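Local coordinates for pilus assembly protein CpaE (Caulobacter crescentus, PDB 4N0P) that takes part in pilus assembly, probably binding and hydrolysing ATP as a whole, and is represented here by its receiver-like domain, at residues Ala27-Ala30 with Thr34-Leu37; Ile53-Gly58 with Val63-Asn68; Leu89-Ala94 with Met119-Ser124; Ile38-Ala43 with Leu131-Val136. All coordinates share one frame; numbering follows the deposited sequence. Where two conformers were deposited one is given.

Contact 1 of 4, residues Ala27-Ala30 with Thr34-Leu37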
loop_
_atom_site.group_PDB
_atom_site.type_symbol
_atom_site.label_atom_id
_atom_site.label_comp_id
_atom_site.label_asym_id
_atom_site.label_seq_id
_atom_site.Cartn_x
_atom_site.Cartn_y
_atom_site.Cartn_z
ATOM N N ALA A 27 4.184 5.300 0.064
ATOM C CA ALA A 27 3.734 4.547 -1.088
ATOM C C ALA A 27 4.890 4.473 -2.091
ATOM O O ALA A 27 5.413 5.493 -2.507
ATOM C CB ALA A 27 2.496 5.219 -1.708
ATOM N N PHE A 28 5.331 3.282 -2.418
ATOM C CA PHE A 28 6.407 3.063 -3.407
ATOM C C PHE A 28 5.746 2.554 -4.634
ATOM O O PHE A 28 5.422 1.365 -4.696
ATOM C CB PHE A 28 7.463 2.062 -2.880
ATOM C CG PHE A 28 8.311 2.607 -1.763
ATOM C CD1 PHE A 28 7.867 2.565 -0.446
ATOM C CD2 PHE A 28 9.585 3.107 -2.015
ATOM C CE1 PHE A 28 8.646 3.085 0.584
ATOM C CE2 PHE A 28 10.364 3.613 -0.982
ATOM C CZ PHE A 28 9.884 3.611 0.311
ATOM N N CYS A 29 5.460 3.462 -5.585
ATOM C CA CYS A 29 4.743 3.126 -6.827
ATOM C C CYS A 29 5.697 2.774 -7.940
ATOM O O CYS A 29 6.834 3.239 -7.969
ATOM C CB CYS A 29 3.823 4.268 -7.251
ATOM S SG CYS A 29 2.788 4.908 -5.912
ATOM N N ALA A 30 5.197 2.018 -8.890
ATOM C CA ALA A 30 5.976 1.625 -10.071
ATOM C C ALA A 30 5.318 2.153 -11.340
ATOM O O ALA A 30 5.963 2.169 -12.402
ATOM C CB ALA A 30 6.097 0.101 -10.131
ATOM N N THR A 34 -0.718 4.909 -10.744
ATOM C CA THR A 34 -0.862 4.571 -9.326
ATOM C C THR A 34 -0.404 5.759 -8.471
ATOM O O THR A 34 -1.090 6.104 -7.515
ATOM C CB THR A 34 -0.057 3.307 -9.019
ATOM O OG1 THR A 34 -0.520 2.257 -9.874
ATOM C CG2 THR A 34 -0.127 2.900 -7.533
ATOM N N ALA A 35 0.750 6.384 -8.824
ATOM C CA ALA A 35 1.267 7.541 -8.080
ATOM C C ALA A 35 0.240 8.662 -8.084
ATOM O O ALA A 35 -0.052 9.198 -7.030
ATOM C CB ALA A 35 2.593 8.023 -8.697
ATOM N N ALA A 36 -0.371 8.944 -9.245
ATOM C CA ALA A 36 -1.390 10.001 -9.391
ATOM C C ALA A 36 -2.640 9.716 -8.547
ATOM O O ALA A 36 -3.154 10.618 -7.898
ATOM C CB ALA A 36 -1.776 10.157 -10.856
ATOM N N LEU A 37 -3.082 8.455 -8.509
ATOM C CA LEU A 37 -4.237 8.018 -7.739
ATOM C C LEU A 37 -3.985 8.189 -6.244
ATOM O O LEU A 37 -4.849 8.668 -5.536
ATOM C CB LEU A 37 -4.508 6.528 -8.063
ATOM C CG LEU A 37 -5.393 5.794 -7.074
ATOM C CD1 LEU A 37 -6.845 5.994 -7.417
ATOM C CD2 LEU A 37 -5.002 4.324 -7.022
#
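Cys29 has SG beside its backbone N (chi1 -48°), which sends the sulfur from the end of strand 24-28 against the first turn of helix 32-42. Thr34 turns its methyl anti to its own N and sets OG1 beside that N (chi1 -57°). The methyl therefore faces the cysteine and the hydroxyl does not. The sulfur lies closest to backbone: Cys29 SG is 3.7 Å from Ala35 CA. The methyl of Ala35 is more distant, its CB lying 4.2 Å from Cys29 SG. On the other flank, Thr34 CG2 is 3.9 Å from Cys29 SG. No hydrogen bond crosses this buried contact, which is van der Waals packing. It lies at the start of the beta-alpha-beta unit formed by strand 24-28, helix 32-42 and strand 51-55, in the five-stranded parallel sheet of a receiver-like fold. The small Ala35 lets the helix backbone come close, and CA of Cys29 and CA of Ala35 are 5.8 Å apart. Val54 of strand 51-55 touches both residues, and Ile38 from the next turn of the helix packs on Cys29. The hydroxyl of Thr34 is satisfied outside the contact, by hydrogen bonds with Glu78 and Gln129.

Contact 2 of 4, residues Ile53-Gly58 with Val63-Asn68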
loop_
_atom_site.group_PDB
_atom_site.type_symbol
_atom_site.label_atom_id
_atom_site.label_comp_id
_atom_site.label_asym_id
_atom_site.label_seq_id
_atom_site.Cartn_x
_atom_site.Cartn_y
_atom_site.Cartn_z
ATOM N N ILE A 53 3.582 9.958 1.779
ATOM C CA ILE A 53 4.734 10.248 0.921
ATOM C C ILE A 53 4.744 9.248 -0.206
ATOM O O ILE A 53 4.795 8.036 0.026
ATOM C CB ILE A 53 6.076 10.194 1.713
ATOM C CG1 ILE A 53 6.082 11.149 2.924
ATOM C CG2 ILE A 53 7.256 10.531 0.771
ATOM C CD1 ILE A 53 7.121 10.705 3.956
ATOM N N VAL A 54 4.708 9.766 -1.458
ATOM C CA VAL A 54 4.743 8.899 -2.620
ATOM C C VAL A 54 6.220 8.858 -3.148
ATOM O O VAL A 54 6.883 9.905 -3.265
ATOM C CB VAL A 54 3.669 9.356 -3.647
ATOM C CG1 VAL A 54 3.654 8.462 -4.872
ATOM C CG2 VAL A 54 2.292 9.345 -2.997
ATOM N N ARG A 55 6.772 7.647 -3.284
ATOM C CA ARG A 55 8.151 7.455 -3.751
ATOM C C ARG A 55 8.165 6.580 -5.010
ATOM O O ARG A 55 7.192 5.879 -5.295
ATOM C CB ARG A 55 9.060 6.886 -2.648
ATOM C CG ARG A 55 9.334 7.905 -1.548
ATOM C CD ARG A 55 10.182 7.326 -0.457
ATOM N NE ARG A 55 10.571 8.374 0.472
ATOM C CZ ARG A 55 10.120 8.483 1.710
ATOM N NH1 ARG A 55 9.263 7.591 2.193
ATOM N NH2 ARG A 55 10.511 9.491 2.474
ATOM N N ASP A 56 9.269 6.654 -5.784
ATOM C CA ASP A 56 9.388 5.879 -7.018
ATOM C C ASP A 56 10.242 4.648 -6.774
ATOM O O ASP A 56 10.862 4.524 -5.714
ATOM C CB ASP A 56 9.998 6.751 -8.147
ATOM C CG ASP A 56 11.394 7.294 -7.870
ATOM O OD1 ASP A 56 11.732 7.495 -6.681
ATOM O OD2 ASP A 56 12.133 7.563 -8.851
ATOM N N GLY A 57 10.293 3.773 -7.765
ATOM C CA GLY A 57 11.121 2.579 -7.701
ATOM C C GLY A 57 10.437 1.339 -7.197
ATOM O O GLY A 57 11.105 0.312 -7.033
ATOM N N GLY A 58 9.133 1.452 -6.906
ATOM C CA GLY A 58 8.288 0.349 -6.458
ATOM C C GLY A 58 8.778 -0.458 -5.275
ATOM O O GLY A 58 9.572 0.029 -4.468
ATOM N N VAL A 63 12.255 -2.205 -0.398
ATOM C CA VAL A 63 13.143 -3.152 0.286
ATOM C C VAL A 63 14.490 -2.458 0.599
ATOM O O VAL A 63 15.006 -2.588 1.716
ATOM C CB VAL A 63 13.308 -4.442 -0.537
ATOM C CG1 VAL A 63 14.406 -5.349 0.049
ATOM C CG2 VAL A 63 11.972 -5.182 -0.616
ATOM N N ASP A 64 15.030 -1.703 -0.371
ATOM C CA ASP A 64 16.289 -0.989 -0.184
ATOM C C ASP A 64 16.156 0.109 0.882
ATOM O O ASP A 64 17.025 0.213 1.753
ATOM C CB ASP A 64 16.779 -0.392 -1.519
ATOM C CG ASP A 64 17.077 -1.419 -2.596
ATOM O OD1 ASP A 64 17.506 -2.543 -2.248
ATOM O OD2 ASP A 64 16.890 -1.096 -3.787
ATOM N N TYR A 65 15.063 0.917 0.817
ATOM C CA TYR A 65 14.773 2.042 1.732
ATOM C C TYR A 65 14.793 1.609 3.208
ATOM O O TYR A 65 15.306 2.343 4.055
ATOM C CB TYR A 65 13.373 2.656 1.414
ATOM C CG TYR A 65 13.166 4.042 1.979
ATOM C CD1 TYR A 65 12.615 4.228 3.246
ATOM C CD2 TYR A 65 13.451 5.176 1.221
ATOM C CE1 TYR A 65 12.467 5.505 3.793
ATOM C CE2 TYR A 65 13.288 6.462 1.754
ATOM C CZ TYR A 65 12.830 6.618 3.051
ATOM O OH TYR A 65 12.674 7.890 3.557
ATOM N N TYR A 66 14.155 0.466 3.516
ATOM C CA TYR A 66 13.970 0.038 4.905
ATOM C C TYR A 66 15.124 -0.784 5.480
ATOM O O TYR A 66 15.057 -1.211 6.630
ATOM C CB TYR A 66 12.624 -0.676 5.075
ATOM C CG TYR A 66 11.458 0.247 4.753
ATOM C CD1 TYR A 66 11.277 1.452 5.445
ATOM C CD2 TYR A 66 10.536 -0.084 3.764
ATOM C CE1 TYR A 66 10.206 2.307 5.153
ATOM C CE2 TYR A 66 9.471 0.780 3.445
ATOM C CZ TYR A 66 9.316 1.968 4.146
ATOM O OH TYR A 66 8.266 2.803 3.860
ATOM N N GLN A 67 16.223 -0.932 4.711
ATOM C CA GLN A 67 17.417 -1.590 5.248
ATOM C C GLN A 67 17.982 -0.723 6.361
ATOM O O GLN A 67 18.399 -1.248 7.393
ATOM C CB GLN A 67 18.479 -1.806 4.154
ATOM C CG GLN A 67 18.059 -2.786 3.054
ATOM C CD GLN A 67 17.653 -4.140 3.570
ATOM O OE1 GLN A 67 18.338 -4.748 4.409
ATOM N NE2 GLN A 67 16.506 -4.628 3.097
ATOM N N ASN A 68 17.918 0.608 6.160
ATOM C CA ASN A 68 18.422 1.632 7.068
ATOM C C ASN A 68 17.333 2.501 7.770
ATOM O O ASN A 68 17.625 3.029 8.847
ATOM C CB ASN A 68 19.393 2.538 6.331
ATOM C CG ASN A 68 18.884 3.072 5.014
ATOM O OD1 ASN A 68 18.091 4.013 4.975
ATOM N ND2 ASN A 68 19.366 2.509 3.908
#
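In the beta-alpha connection from edge strand 51-55 to helix 58-65, Arg55 of the strand meets Tyr65 in the last turn of the helix. The two side chains cross at about a right angle. Arg55 is extended from CG to NE, which carries its guanidinium out to the phenol end of the tyrosine. Tyr65 CG is anti to its backbone N (chi1 -162°), and this swings the ring toward the strand. Tyr65 CZ sits 3.6 Å above the plane of the Arg55 guanidinium, over its centre. The planes are 32° apart, and it is the CZ-OH end of the tyrosine that lies over the guanidinium. The opposite face of the same guanidinium is covered by Ile53, whose CG2 also lies 3.6 Å from the plane. The guanidinium is thus sandwiched between an aliphatic branch and the phenol, which limits its rotation. Arg55 NH2 and Tyr65 OH are 2.9 Å apart, but the hydroxyl lies over the guanidinium face. The angle is too poor for a hydrogen bond. Beyond the helix, Gln67 NE2 donates to Val63 O at 2.9 Å and 156°, from above the carbonyl plane. Phe28 of the neighbouring strand 24-28 meets the Tyr65 ring edge-to-face and also touches Arg55. Tyr66 reaches back to the same strand, its hydroxyl bonded to His26, while Val63 and Tyr66 pack against helix 83-94.

Contact 3 of 4, residues Leu89-Ala94 with Met119-Ser124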
loop_
_atom_site.group_PDB
_atom_site.type_symbol
_atom_site.label_atom_id
_atom_site.label_comp_id
_atom_site.label_asym_id
_atom_site.label_seq_id
_atom_site.Cartn_x
_atom_site.Cartn_y
_atom_site.Cartn_z
ATOM N N LEU A 89 10.168 -10.543 -3.325
ATOM C CA LEU A 89 10.490 -9.236 -2.760
ATOM C C LEU A 89 9.699 -8.974 -1.483
ATOM O O LEU A 89 10.222 -8.320 -0.584
ATOM C CB LEU A 89 10.247 -8.134 -3.787
ATOM C CG LEU A 89 11.245 -8.052 -4.956
ATOM C CD1 LEU A 89 10.669 -7.249 -6.087
ATOM C CD2 LEU A 89 12.536 -7.444 -4.528
ATOM N N LEU A 90 8.470 -9.519 -1.371
ATOM C CA LEU A 90 7.674 -9.360 -0.138
ATOM C C LEU A 90 8.327 -10.103 1.032
ATOM O O LEU A 90 8.292 -9.607 2.164
ATOM C CB LEU A 90 6.215 -9.797 -0.322
ATOM C CG LEU A 90 5.331 -8.824 -1.102
ATOM C CD1 LEU A 90 4.023 -9.446 -1.417
ATOM C CD2 LEU A 90 5.085 -7.530 -0.338
ATOM N N ASP A 91 8.978 -11.252 0.750
ATOM C CA ASP A 91 9.749 -12.003 1.758
ATOM C C ASP A 91 10.902 -11.113 2.284
ATOM O O ASP A 91 11.102 -10.995 3.493
ATOM C CB ASP A 91 10.300 -13.320 1.148
ATOM C CG ASP A 91 9.305 -14.449 0.873
ATOM O OD1 ASP A 91 8.233 -14.479 1.526
ATOM O OD2 ASP A 91 9.612 -15.316 0.023
ATOM N N SER A 92 11.613 -10.418 1.366
ATOM C CA SER A 92 12.700 -9.492 1.718
ATOM C C SER A 92 12.162 -8.285 2.509
ATOM O O SER A 92 12.795 -7.840 3.470
ATOM C CB SER A 92 13.417 -9.013 0.461
ATOM O OG SER A 92 14.020 -10.096 -0.230
ATOM N N LEU A 93 10.985 -7.770 2.122
ATOM C CA LEU A 93 10.366 -6.638 2.822
ATOM C C LEU A 93 9.981 -7.042 4.241
ATOM O O LEU A 93 10.242 -6.283 5.174
ATOM C CB LEU A 93 9.122 -6.120 2.061
ATOM C CG LEU A 93 8.407 -4.906 2.654
ATOM C CD1 LEU A 93 9.295 -3.677 2.631
ATOM C CD2 LEU A 93 7.089 -4.620 1.927
ATOM N N ALA A 94 9.406 -8.239 4.407
ATOM C CA ALA A 94 8.966 -8.735 5.730
ATOM C C ALA A 94 10.114 -8.767 6.725
ATOM O O ALA A 94 9.891 -8.512 7.902
ATOM C CB ALA A 94 8.344 -10.122 5.604
ATOM N N MET A 119 -2.684 -12.813 1.188
ATOM C CA MET A 119 -3.455 -12.798 2.438
ATOM C C MET A 119 -2.827 -13.762 3.455
ATOM O O MET A 119 -2.696 -13.404 4.621
ATOM C CB MET A 119 -4.928 -13.149 2.186
ATOM C CG MET A 119 -5.697 -12.090 1.416
ATOM S SD MET A 119 -5.625 -10.353 2.042
ATOM C CE MET A 119 -4.408 -9.652 0.939
ATOM N N ARG A 120 -2.372 -14.942 2.994
ATOM C CA ARG A 120 -1.697 -15.935 3.834
ATOM C C ARG A 120 -0.380 -15.369 4.417
ATOM O O ARG A 120 -0.032 -15.698 5.564
ATOM C CB ARG A 120 -1.404 -17.205 3.031
ATOM C CG ARG A 120 -1.148 -18.426 3.893
ATOM C CD ARG A 120 -0.737 -19.628 3.050
ATOM N NE ARG A 120 0.526 -19.410 2.326
ATOM C CZ ARG A 120 1.735 -19.636 2.835
ATOM N NH1 ARG A 120 1.868 -20.095 4.073
ATOM N NH2 ARG A 120 2.820 -19.403 2.109
ATOM N N ARG A 121 0.333 -14.522 3.638
ATOM C CA ARG A 121 1.586 -13.901 4.071
ATOM C C ARG A 121 1.370 -12.724 5.038
ATOM O O ARG A 121 2.353 -12.179 5.563
ATOM C CB ARG A 121 2.393 -13.424 2.866
ATOM C CG ARG A 121 2.800 -14.570 1.992
ATOM C CD ARG A 121 4.092 -14.306 1.307
ATOM N NE ARG A 121 4.437 -15.454 0.476
ATOM C CZ ARG A 121 5.494 -15.513 -0.318
ATOM N NH1 ARG A 121 6.326 -14.487 -0.403
ATOM N NH2 ARG A 121 5.724 -16.598 -1.041
ATOM N N GLY A 122 0.116 -12.334 5.272
ATOM C CA GLY A 122 -0.181 -11.240 6.189
ATOM C C GLY A 122 -0.305 -9.870 5.554
ATOM O O GLY A 122 -0.390 -8.876 6.275
ATOM N N VAL A 123 -0.337 -9.800 4.200
ATOM C CA VAL A 123 -0.591 -8.549 3.471
ATOM C C VAL A 123 -2.013 -8.108 3.857
ATOM O O VAL A 123 -2.936 -8.933 3.861
ATOM C CB VAL A 123 -0.390 -8.718 1.940
ATOM C CG1 VAL A 123 -0.955 -7.531 1.162
ATOM C CG2 VAL A 123 1.093 -8.951 1.596
ATOM N N SER A 124 -2.172 -6.812 4.243
ATOM C CA SER A 124 -3.439 -6.288 4.739
ATOM C C SER A 124 -4.492 -6.172 3.678
ATOM O O SER A 124 -5.651 -6.483 3.946
ATOM C CB SER A 124 -3.246 -4.931 5.405
ATOM O OG SER A 124 -2.538 -5.088 6.613
#
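Arg121 NH1 forms a salt bridge with Asp91 OD1 at 2.7 Å, and it also has a weak hydrogen bond with the carbonyl O of Leu87, one turn earlier in helix 83-94. The bridge is one-armed. OD1 of Asp91 makes the close approach, while its OD2 stays 3.4 Å from Arg121 NH1. The carboxylate and guanidinium planes are nearly parallel, 12° apart, but Asp91 OD1 comes to the guanidinium obliquely. The two side chains as a whole cross at about a right angle. Arg121 is bent at chi2 (-149°) and straight beyond it, which carries NH1 across to the neighbouring helix. Its NE has a different partner, Glu117, whose OE2 also forms a salt bridge with Arg120. The guanidinium is therefore fixed from more than one direction. Just past Arg121, Gly122 takes a positive phi (93°) and closes helix 112-120 in a Schellman motif. Its N bonds back to Met119 O at 3.1 Å. This turn leads the chain to Val123, just before strand 125-128. On the buried side, Leu90 CD1 meets Val123 CG2 at 4.2 Å. Leu118 packs on both of these residues, and Val105 of strand 102-107 also touches Val123. Helix 83-94 is thus joined to the end of helix 112-120 by an apolar patch inside and an ionic pair outside. With Asp91 and Glu117 beside Arg120 and Arg121, the charges probably offset one another, and Asp91 and Arg121 probably both stay ionised.

Contact 4 of 4, residues Ile38-Ala43 with Leu131-Val136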
loop_
_atom_site.group_PDB
_atom_site.type_symbol
_atom_site.label_atom_id
_atom_site.label_comp_id
_atom_site.label_asym_id
_atom_site.label_seq_id
_atom_site.Cartn_x
_atom_site.Cartn_y
_atom_site.Cartn_z
ATOM N N ILE A 38 -2.800 7.768 -5.763
ATOM C CA ILE A 38 -2.493 7.855 -4.331
ATOM C C ILE A 38 -2.356 9.332 -3.938
ATOM O O ILE A 38 -2.885 9.733 -2.900
ATOM C CB ILE A 38 -1.251 6.997 -3.991
ATOM C CG1 ILE A 38 -1.624 5.489 -4.209
ATOM C CG2 ILE A 38 -0.786 7.272 -2.524
ATOM C CD1 ILE A 38 -0.439 4.506 -4.142
ATOM N N GLU A 39 -1.739 10.153 -4.807
ATOM C CA GLU A 39 -1.617 11.597 -4.534
ATOM C C GLU A 39 -3.007 12.260 -4.462
ATOM O O GLU A 39 -3.259 13.082 -3.575
ATOM C CB GLU A 39 -0.733 12.263 -5.585
ATOM C CG GLU A 39 0.759 11.943 -5.419
ATOM C CD GLU A 39 1.594 12.661 -4.366
ATOM O OE1 GLU A 39 1.021 13.138 -3.360
ATOM O OE2 GLU A 39 2.840 12.673 -4.512
ATOM N N LYS A 40 -3.940 11.825 -5.316
ATOM C CA LYS A 40 -5.322 12.319 -5.303
ATOM C C LYS A 40 -6.016 11.910 -4.006
ATOM O O LYS A 40 -6.668 12.736 -3.378
ATOM C CB LYS A 40 -6.091 11.782 -6.517
ATOM C CG LYS A 40 -7.021 12.798 -7.136
ATOM C CD LYS A 40 -7.632 12.290 -8.445
ATOM C CE LYS A 40 -6.832 12.645 -9.690
ATOM N NZ LYS A 40 -7.570 12.324 -10.938
ATOM N N ALA A 41 -5.865 10.639 -3.587
ATOM C CA ALA A 41 -6.423 10.152 -2.322
ATOM C C ALA A 41 -5.806 10.932 -1.139
ATOM O O ALA A 41 -6.531 11.363 -0.254
ATOM C CB ALA A 41 -6.142 8.657 -2.175
ATOM N N ALA A 42 -4.483 11.154 -1.146
ATOM C CA ALA A 42 -3.780 11.873 -0.064
ATOM C C ALA A 42 -4.276 13.320 0.083
ATOM O O ALA A 42 -4.183 13.870 1.178
ATOM C CB ALA A 42 -2.284 11.882 -0.345
ATOM N N ALA A 43 -4.754 13.951 -1.013
ATOM C CA ALA A 43 -5.261 15.333 -1.009
ATOM C C ALA A 43 -6.732 15.421 -0.541
ATOM O O ALA A 43 -7.226 16.530 -0.348
ATOM C CB ALA A 43 -5.150 15.935 -2.397
ATOM N N LEU A 131 -8.559 1.736 -10.028
ATOM C CA LEU A 131 -9.160 2.149 -8.762
ATOM C C LEU A 131 -9.494 3.612 -8.794
ATOM O O LEU A 131 -8.839 4.361 -9.512
ATOM C CB LEU A 131 -8.108 1.979 -7.646
ATOM C CG LEU A 131 -7.730 0.621 -7.179
ATOM C CD1 LEU A 131 -6.221 0.516 -7.087
ATOM C CD2 LEU A 131 -8.354 0.344 -5.830
ATOM N N GLY A 132 -10.400 4.032 -7.919
ATOM C CA GLY A 132 -10.688 5.443 -7.709
ATOM C C GLY A 132 -10.131 5.879 -6.353
ATOM O O GLY A 132 -9.927 5.041 -5.460
ATOM N N PRO A 133 -9.881 7.187 -6.130
ATOM C CA PRO A 133 -9.347 7.631 -4.824
ATOM C C PRO A 133 -10.203 7.200 -3.628
ATOM O O PRO A 133 -9.636 6.856 -2.592
ATOM C CB PRO A 133 -9.342 9.163 -4.960
ATOM C CG PRO A 133 -9.233 9.395 -6.420
ATOM C CD PRO A 133 -10.061 8.323 -7.049
ATOM N N LEU A 134 -11.563 7.193 -3.764
ATOM C CA LEU A 134 -12.448 6.752 -2.666
ATOM C C LEU A 134 -12.166 5.275 -2.298
ATOM O O LEU A 134 -12.188 4.915 -1.124
ATOM C CB LEU A 134 -13.936 6.975 -3.014
ATOM C CG LEU A 134 -14.976 6.580 -1.945
ATOM C CD1 LEU A 134 -14.779 7.352 -0.632
ATOM C CD2 LEU A 134 -16.392 6.793 -2.469
ATOM N N GLN A 135 -11.833 4.432 -3.297
ATOM C CA GLN A 135 -11.521 3.035 -3.004
ATOM C C GLN A 135 -10.252 2.936 -2.155
ATOM O O GLN A 135 -10.199 2.099 -1.262
ATOM C CB GLN A 135 -11.390 2.207 -4.309
ATOM C CG GLN A 135 -12.741 1.885 -4.978
ATOM C CD GLN A 135 -13.511 3.107 -5.455
ATOM O OE1 GLN A 135 -13.012 3.930 -6.229
ATOM N NE2 GLN A 135 -14.740 3.269 -4.981
ATOM N N VAL A 136 -9.241 3.803 -2.406
ATOM C CA VAL A 136 -7.999 3.835 -1.625
ATOM C C VAL A 136 -8.308 4.297 -0.188
ATOM O O VAL A 136 -7.828 3.671 0.755
ATOM C CB VAL A 136 -6.908 4.705 -2.296
ATOM C CG1 VAL A 136 -5.698 4.952 -1.368
ATOM C CG2 VAL A 136 -6.456 4.048 -3.597
#
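Ala41 packs tightly against the first turn of helix 133-144, whereas Lys40 beside it leads out toward solvent. On the tight side, Ala41 CB lies 3.8 Å from Val136 CG1. Val136 holds this branch anti to its backbone N (chi1 170°), and that is the methyl which meets the alanine. The same Ala41 CB is 4.0 Å from the carbonyl O of Pro133 and 4.3 Å from Pro133 CB. The proline ring in turn presses on backbone, with Pro133 CB 4.0 Å from Ala41 N. Little bulk separates the two helices here, and CA of Ala41 comes within 4.6 Å of CA of Pro133. Leu37, one turn before Ala41, touches both Pro133 and Val136 and extends the buried part. The outer side is looser. Lys40 passes its methylenes obliquely across the proline at CG, with Lys40 CD 3.9 Å from Pro133 CG. The chain bends at chi3 (-91°), and its ammonium end leads away from the helix it has just passed. Gly132 is the N-cap of helix 133-144. Its N makes a weak hydrogen bond with Gln135 OE1 at 3.1 Å. Helix 32-42 thus meets the start of the last helix, helix 133-144, beside the sheet. No hydrogen bond or salt bridge crosses between these segments. Their cohesion comes from the fit of small apolar groups, with the lysine adding its methylenes while its charge stays at the surface.

In the fold
Along the chain, contacts 1, 2 and 3 follow one another, while contact 4 spans contacts 2 and 3. Contacts 1 and 4 share helix 32-42, and their centres are 10 Å apart. Contacts 1 and 2 touch through the paired strands 24-28 and 51-55, with centres 12 Å apart. Contact 3 touches contact 2 through Val63, packed against helix 83-94. It lies across the chain's centre from contacts 1 and 4, and its centre is 23 Å from that of contact 4. Contacts 1 and 2 join strands to the helices that follow them, while contacts 3 and 4 join helices to one another, beside a parallel sheet of order 2-1-3-4-5, as in receiver domains.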